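Local coordinates for trigger factor (Thermotoga maritima, PDB 2NSA), which probably acts as a ribosome-associated chaperone that keeps newly made proteins in an open conformation and isomerises peptidyl-prolyl bonds, at residues L101-L114 and L146-L159. Numbering follows the deposited sequence.
Sequences LAQEKGISVNDEEL and LRWAILKRKVLDLL. With SO4 (sulfate ion), chain C.
L101 crosses L159 at about a right angle, its CD1 meeting L159 CD1 at 3.7 Å. One turn earlier, V155 CG2 packs on A102 CB where the axes of segments 101-105 and 146-159 cross at 69°. K105 CE lies against L159 CD2, while its amine pairs with E162. The chain then runs extended along helix 140-160. I107 meets L158 tip to tip, CD1 to CD1 at 3.5 Å, and its CG2 lies against K154 CE. S108 O accepts from K154 NZ at 2.7 Å, nearly in line with its carbonyl bond. V109 CG2 rests on the 147-151 backbone and on I150 CG2. N110 starts helix 111-125 in a capping box with E113. One water joins D111 OD1 to R147 NH1; another joins the same OD1 weakly to NH2. E113 OE1 takes N110 N on its anti lone pair; OE2 takes K154 NZ on its syn one at 2.6 Å, a salt bridge. K154 bends at chi3 (64°) to reach both acceptors. A methionine in its place would probably leave the E113 carboxylate without its cation and S108 O without this donor. L114 CD1 lies over one face of the R147 guanidinium, whose NH2 hydrogen-bonds O2 of a sulfate, probably from crystallisation liquor, that R143 also holds. In this C-terminal chaperone domain, one amine gripped twice thus ties a loop carbonyl and a helix cap to helix 140-160 over a largely apolar seam.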
loop_
_atom_site.group_PDB
_atom_site.type_symbol
_atom_site.label_atom_id
_atom_site.label_comp_id
_atom_site.label_asym_id
_atom_site.label_seq_id
_atom_site.Cartn_x
_atom_site.Cartn_y
_atom_site.Cartn_z
ATOM N N LEU A 101 -9.823 -3.841 7.638
ATOM C CA LEU A 101 -10.733 -4.427 6.656
ATOM C C LEU A 101 -10.437 -5.914 6.496
ATOM O O LEU A 101 -11.357 -6.715 6.312
ATOM C CB LEU A 101 -10.628 -3.713 5.301
ATOM C CG LEU A 101 -11.220 -2.297 5.323
ATOM C CD1 LEU A 101 -10.874 -1.552 4.042
ATOM C CD2 LEU A 101 -12.735 -2.388 5.501
ATOM N N ALA A 102 -9.168 -6.301 6.583
ATOM C CA ALA A 102 -8.840 -7.717 6.446
ATOM C C ALA A 102 -9.483 -8.478 7.597
ATOM O O ALA A 102 -10.043 -9.556 7.400
ATOM C CB ALA A 102 -7.330 -7.929 6.445
ATOM N N GLN A 103 -9.417 -7.918 8.800
ATOM C CA GLN A 103 -10.021 -8.584 9.950
ATOM C C GLN A 103 -11.539 -8.613 9.810
ATOM O O GLN A 103 -12.171 -9.635 10.080
ATOM C CB GLN A 103 -9.629 -7.873 11.248
ATOM C CG GLN A 103 -8.131 -7.780 11.437
ATOM C CD GLN A 103 -7.741 -6.878 12.581
ATOM O OE1 GLN A 103 -8.519 -6.035 13.013
ATOM N NE2 GLN A 103 -6.514 -7.037 13.068
ATOM N N GLU A 104 -12.133 -7.508 9.375
ATOM C CA GLU A 104 -13.582 -7.471 9.228
ATOM C C GLU A 104 -14.091 -8.404 8.140
ATOM O O GLU A 104 -15.204 -8.924 8.237
ATOM C CB GLU A 104 -14.061 -6.048 8.949
ATOM C CG GLU A 104 -13.815 -5.108 10.109
ATOM C CD GLU A 104 -14.344 -3.720 9.857
ATOM O OE1 GLU A 104 -14.513 -3.348 8.680
ATOM O OE2 GLU A 104 -14.577 -2.997 10.845
ATOM N N LYS A 105 -13.278 -8.623 7.113
ATOM C CA LYS A 105 -13.668 -9.491 6.006
ATOM C C LYS A 105 -13.245 -10.947 6.150
ATOM O O LYS A 105 -13.579 -11.776 5.298
ATOM C CB LYS A 105 -13.111 -8.937 4.697
ATOM C CG LYS A 105 -13.775 -7.647 4.265
ATOM C CD LYS A 105 -13.215 -7.179 2.945
ATOM C CE LYS A 105 -14.156 -6.192 2.297
ATOM N NZ LYS A 105 -15.488 -6.829 2.078
ATOM N N GLY A 106 -12.512 -11.258 7.212
ATOM C CA GLY A 106 -12.065 -12.625 7.426
ATOM C C GLY A 106 -10.990 -13.060 6.448
ATOM O O GLY A 106 -10.891 -14.235 6.100
ATOM N N ILE A 107 -10.172 -12.109 6.007
ATOM C CA ILE A 107 -9.101 -12.388 5.059
ATOM C C ILE A 107 -7.784 -12.622 5.796
ATOM O O ILE A 107 -7.467 -11.916 6.759
ATOM C CB ILE A 107 -8.925 -11.210 4.074
ATOM C CG1 ILE A 107 -10.259 -10.904 3.388
ATOM C CG2 ILE A 107 -7.845 -11.542 3.041
ATOM C CD1 ILE A 107 -10.884 -12.110 2.700
ATOM N N SER A 108 -7.023 -13.612 5.335
ATOM C CA SER A 108 -5.739 -13.956 5.941
ATOM C C SER A 108 -4.796 -14.491 4.864
ATOM O O SER A 108 -5.156 -14.534 3.691
ATOM C CB SER A 108 -5.952 -15.018 7.024
ATOM O OG SER A 108 -4.786 -15.197 7.809
ATOM N N VAL A 109 -3.590 -14.888 5.260
ATOM C CA VAL A 109 -2.616 -15.435 4.317
ATOM C C VAL A 109 -2.001 -16.711 4.891
ATOM O O VAL A 109 -1.576 -16.728 6.043
ATOM C CB VAL A 109 -1.470 -14.429 4.030
ATOM C CG1 VAL A 109 -0.481 -15.031 3.035
ATOM C CG2 VAL A 109 -2.037 -13.128 3.478
ATOM N N ASN A 110 -1.960 -17.781 4.101
ATOM C CA ASN A 110 -1.365 -19.027 4.589
ATOM C C ASN A 110 -0.004 -19.297 3.947
ATOM O O ASN A 110 0.440 -18.548 3.078
ATOM C CB ASN A 110 -2.314 -20.216 4.358
ATOM C CG ASN A 110 -2.713 -20.379 2.905
ATOM O OD1 ASN A 110 -1.873 -20.339 2.014
ATOM N ND2 ASN A 110 -4.003 -20.580 2.665
ATOM N N ASP A 111 0.661 -20.367 4.381
ATOM C CA ASP A 111 1.981 -20.712 3.858
ATOM C C ASP A 111 1.942 -21.069 2.384
ATOM O O ASP A 111 2.896 -20.824 1.646
ATOM C CB ASP A 111 2.582 -21.877 4.647
ATOM C CG ASP A 111 2.818 -21.530 6.097
ATOM O OD1 ASP A 111 3.297 -20.407 6.361
ATOM O OD2 ASP A 111 2.537 -22.381 6.970
ATOM N N GLU A 112 0.830 -21.654 1.964
ATOM C CA GLU A 112 0.651 -22.045 0.579
ATOM C C GLU A 112 0.706 -20.786 -0.286
ATOM O O GLU A 112 1.345 -20.764 -1.340
ATOM C CB GLU A 112 -0.698 -22.749 0.427
ATOM C CG GLU A 112 -0.826 -23.617 -0.803
ATOM C CD GLU A 112 -0.788 -22.817 -2.081
ATOM O OE1 GLU A 112 -1.673 -21.951 -2.264
ATOM O OE2 GLU A 112 0.128 -23.053 -2.901
ATOM N N GLU A 113 0.042 -19.732 0.174
ATOM C CA GLU A 113 0.021 -18.475 -0.560
ATOM C C GLU A 113 1.387 -17.806 -0.541
ATOM O O GLU A 113 1.805 -17.218 -1.535
ATOM C CB GLU A 113 -1.031 -17.540 0.032
ATOM C CG GLU A 113 -2.447 -18.033 -0.168
ATOM C CD GLU A 113 -3.464 -17.131 0.475
ATOM O OE1 GLU A 113 -3.503 -17.082 1.721
ATOM O OE2 GLU A 113 -4.221 -16.464 -0.264
ATOM N N LEU A 114 2.076 -17.897 0.592
ATOM C CA LEU A 114 3.405 -17.315 0.723
ATOM C C LEU A 114 4.349 -18.023 -0.241
ATOM O O LEU A 114 5.144 -17.390 -0.933
ATOM C CB LEU A 114 3.921 -17.469 2.157
ATOM C CG LEU A 114 3.292 -16.587 3.238
ATOM C CD1 LEU A 114 3.820 -16.993 4.612
ATOM C CD2 LEU A 114 3.631 -15.126 2.954
ATOM N N LEU A 146 6.100 -10.119 2.753
ATOM C CA LEU A 146 5.370 -10.838 1.716
ATOM C C LEU A 146 3.924 -11.056 2.148
ATOM O O LEU A 146 2.995 -10.840 1.370
ATOM C CB LEU A 146 6.028 -12.191 1.444
ATOM C CG LEU A 146 5.439 -12.969 0.269
ATOM C CD1 LEU A 146 5.475 -12.132 -0.997
ATOM C CD2 LEU A 146 6.231 -14.259 0.087
ATOM N N ARG A 147 3.744 -11.494 3.392
ATOM C CA ARG A 147 2.414 -11.738 3.936
ATOM C C ARG A 147 1.559 -10.481 3.810
ATOM O O ARG A 147 0.419 -10.537 3.351
ATOM C CB ARG A 147 2.510 -12.146 5.411
ATOM C CG ARG A 147 1.192 -12.615 6.015
ATOM C CD ARG A 147 1.338 -12.900 7.508
ATOM N NE ARG A 147 2.322 -13.939 7.809
ATOM C CZ ARG A 147 2.123 -15.244 7.637
ATOM N NH1 ARG A 147 0.966 -15.685 7.157
ATOM N NH2 ARG A 147 3.078 -16.110 7.960
ATOM N N TRP A 148 2.117 -9.341 4.207
ATOM C CA TRP A 148 1.379 -8.089 4.127
ATOM C C TRP A 148 1.056 -7.724 2.686
ATOM O O TRP A 148 -0.057 -7.295 2.383
ATOM C CB TRP A 148 2.168 -6.953 4.769
ATOM C CG TRP A 148 1.511 -5.621 4.573
ATOM C CD1 TRP A 148 1.918 -4.622 3.738
ATOM C CD2 TRP A 148 0.332 -5.144 5.228
ATOM N NE1 TRP A 148 1.069 -3.545 3.834
ATOM C CE2 TRP A 148 0.086 -3.837 4.744
ATOM C CE3 TRP A 148 -0.539 -5.691 6.180
ATOM C CZ2 TRP A 148 -0.998 -3.067 5.178
ATOM C CZ3 TRP A 148 -1.617 -4.925 6.613
ATOM C CH2 TRP A 148 -1.834 -3.623 6.109
ATOM N N ALA A 149 2.032 -7.879 1.794
ATOM C CA ALA A 149 1.802 -7.560 0.386
ATOM C C ALA A 149 0.625 -8.356 -0.160
ATOM O O ALA A 149 -0.230 -7.816 -0.863
ATOM C CB ALA A 149 3.044 -7.855 -0.434
ATOM N N ILE A 150 0.594 -9.648 0.154
ATOM C CA ILE A 150 -0.491 -10.507 -0.313
ATOM C C ILE A 150 -1.831 -10.098 0.295
ATOM O O ILE A 150 -2.833 -9.984 -0.417
ATOM C CB ILE A 150 -0.220 -11.985 0.025
ATOM C CG1 ILE A 150 1.057 -12.455 -0.689
ATOM C CG2 ILE A 150 -1.419 -12.834 -0.396
ATOM C CD1 ILE A 150 1.541 -13.821 -0.223
ATOM N N LEU A 151 -1.842 -9.869 1.606
ATOM C CA LEU A 151 -3.058 -9.482 2.317
ATOM C C LEU A 151 -3.643 -8.186 1.766
ATOM O O LEU A 151 -4.844 -8.093 1.506
ATOM C CB LEU A 151 -2.763 -9.311 3.812
ATOM C CG LEU A 151 -3.964 -9.045 4.714
ATOM C CD1 LEU A 151 -4.737 -10.359 4.896
ATOM C CD2 LEU A 151 -3.497 -8.544 6.070
ATOM N N LYS A 152 -2.785 -7.184 1.608
ATOM C CA LYS A 152 -3.184 -5.884 1.094
ATOM C C LYS A 152 -3.774 -6.008 -0.304
ATOM O O LYS A 152 -4.810 -5.407 -0.598
ATOM C CB LYS A 152 -1.968 -4.958 1.083
ATOM C CG LYS A 152 -2.195 -3.600 0.470
ATOM C CD LYS A 152 -0.939 -2.758 0.655
ATOM C CE LYS A 152 -1.107 -1.362 0.119
ATOM N NZ LYS A 152 0.191 -0.631 0.197
ATOM N N ARG A 153 -3.132 -6.797 -1.163
ATOM C CA ARG A 153 -3.641 -6.977 -2.518
ATOM C C ARG A 153 -5.024 -7.618 -2.499
ATOM O O ARG A 153 -5.910 -7.212 -3.252
ATOM C CB ARG A 153 -2.691 -7.840 -3.362
ATOM C CG ARG A 153 -3.182 -8.059 -4.793
ATOM C CD ARG A 153 -3.463 -6.735 -5.509
ATOM N NE ARG A 153 -2.251 -6.015 -5.895
ATOM C CZ ARG A 153 -1.410 -6.411 -6.847
ATOM N NH1 ARG A 153 -1.640 -7.531 -7.521
ATOM N NH2 ARG A 153 -0.341 -5.676 -7.134
ATOM N N LYS A 154 -5.219 -8.605 -1.634
ATOM C CA LYS A 154 -6.513 -9.269 -1.562
ATOM C C LYS A 154 -7.597 -8.322 -1.059
ATOM O O LYS A 154 -8.708 -8.311 -1.584
ATOM C CB LYS A 154 -6.410 -10.517 -0.681
ATOM C CG LYS A 154 -5.552 -11.588 -1.342
ATOM C CD LYS A 154 -4.997 -12.605 -0.369
ATOM C CE LYS A 154 -6.091 -13.401 0.284
ATOM N NZ LYS A 154 -5.529 -14.568 1.018
ATOM N N VAL A 155 -7.275 -7.511 -0.058
ATOM C CA VAL A 155 -8.253 -6.572 0.467
ATOM C C VAL A 155 -8.619 -5.536 -0.592
ATOM O O VAL A 155 -9.799 -5.250 -0.802
ATOM C CB VAL A 155 -7.730 -5.871 1.744
ATOM C CG1 VAL A 155 -8.686 -4.756 2.170
ATOM C CG2 VAL A 155 -7.597 -6.893 2.866
ATOM N N LEU A 156 -7.621 -4.980 -1.274
ATOM C CA LEU A 156 -7.912 -3.989 -2.307
ATOM C C LEU A 156 -8.761 -4.580 -3.433
ATOM O O LEU A 156 -9.734 -3.961 -3.870
ATOM C CB LEU A 156 -6.617 -3.420 -2.886
ATOM C CG LEU A 156 -5.762 -2.656 -1.871
ATOM C CD1 LEU A 156 -4.442 -2.297 -2.540
ATOM C CD2 LEU A 156 -6.482 -1.408 -1.378
ATOM N N ASP A 157 -8.402 -5.776 -3.897
ATOM C CA ASP A 157 -9.156 -6.417 -4.977
ATOM C C ASP A 157 -10.608 -6.656 -4.572
ATOM O O ASP A 157 -11.525 -6.417 -5.358
ATOM C CB ASP A 157 -8.496 -7.733 -5.386
ATOM C CG ASP A 157 -7.230 -7.523 -6.209
ATOM O OD1 ASP A 157 -6.928 -6.365 -6.554
ATOM O OD2 ASP A 157 -6.544 -8.518 -6.515
ATOM N N LEU A 158 -10.819 -7.130 -3.347
ATOM C CA LEU A 158 -12.179 -7.374 -2.869
ATOM C C LEU A 158 -12.993 -6.085 -2.842
ATOM O O LEU A 158 -14.160 -6.070 -3.242
ATOM C CB LEU A 158 -12.154 -7.994 -1.470
ATOM C CG LEU A 158 -11.796 -9.477 -1.385
ATOM C CD1 LEU A 158 -11.522 -9.857 0.066
ATOM C CD2 LEU A 158 -12.944 -10.314 -1.949
ATOM N N LEU A 159 -12.396 -4.999 -2.364
ATOM C CA LEU A 159 -13.121 -3.738 -2.323
ATOM C C LEU A 159 -13.494 -3.281 -3.730
ATOM O O LEU A 159 -14.630 -2.877 -3.974
ATOM C CB LEU A 159 -12.294 -2.653 -1.626
ATOM C CG LEU A 159 -12.020 -2.869 -0.136
ATOM C CD1 LEU A 159 -11.105 -1.755 0.365
ATOM C CD2 LEU A 159 -13.326 -2.887 0.653
HETATM S S SO4 C . 5.567 -16.057 11.679
HETATM O O1 SO4 C . 4.945 -17.300 12.178
HETATM O O2 SO4 C . 5.436 -15.999 10.209
HETATM O O3 SO4 C . 6.995 -16.037 12.051
HETATM O O4 SO4 C . 4.889 -14.890 12.281
HETATM O O HOH W 1 1.194 -18.615 7.141
HETATM O O HOH W 2 4.729 -18.998 8.106
#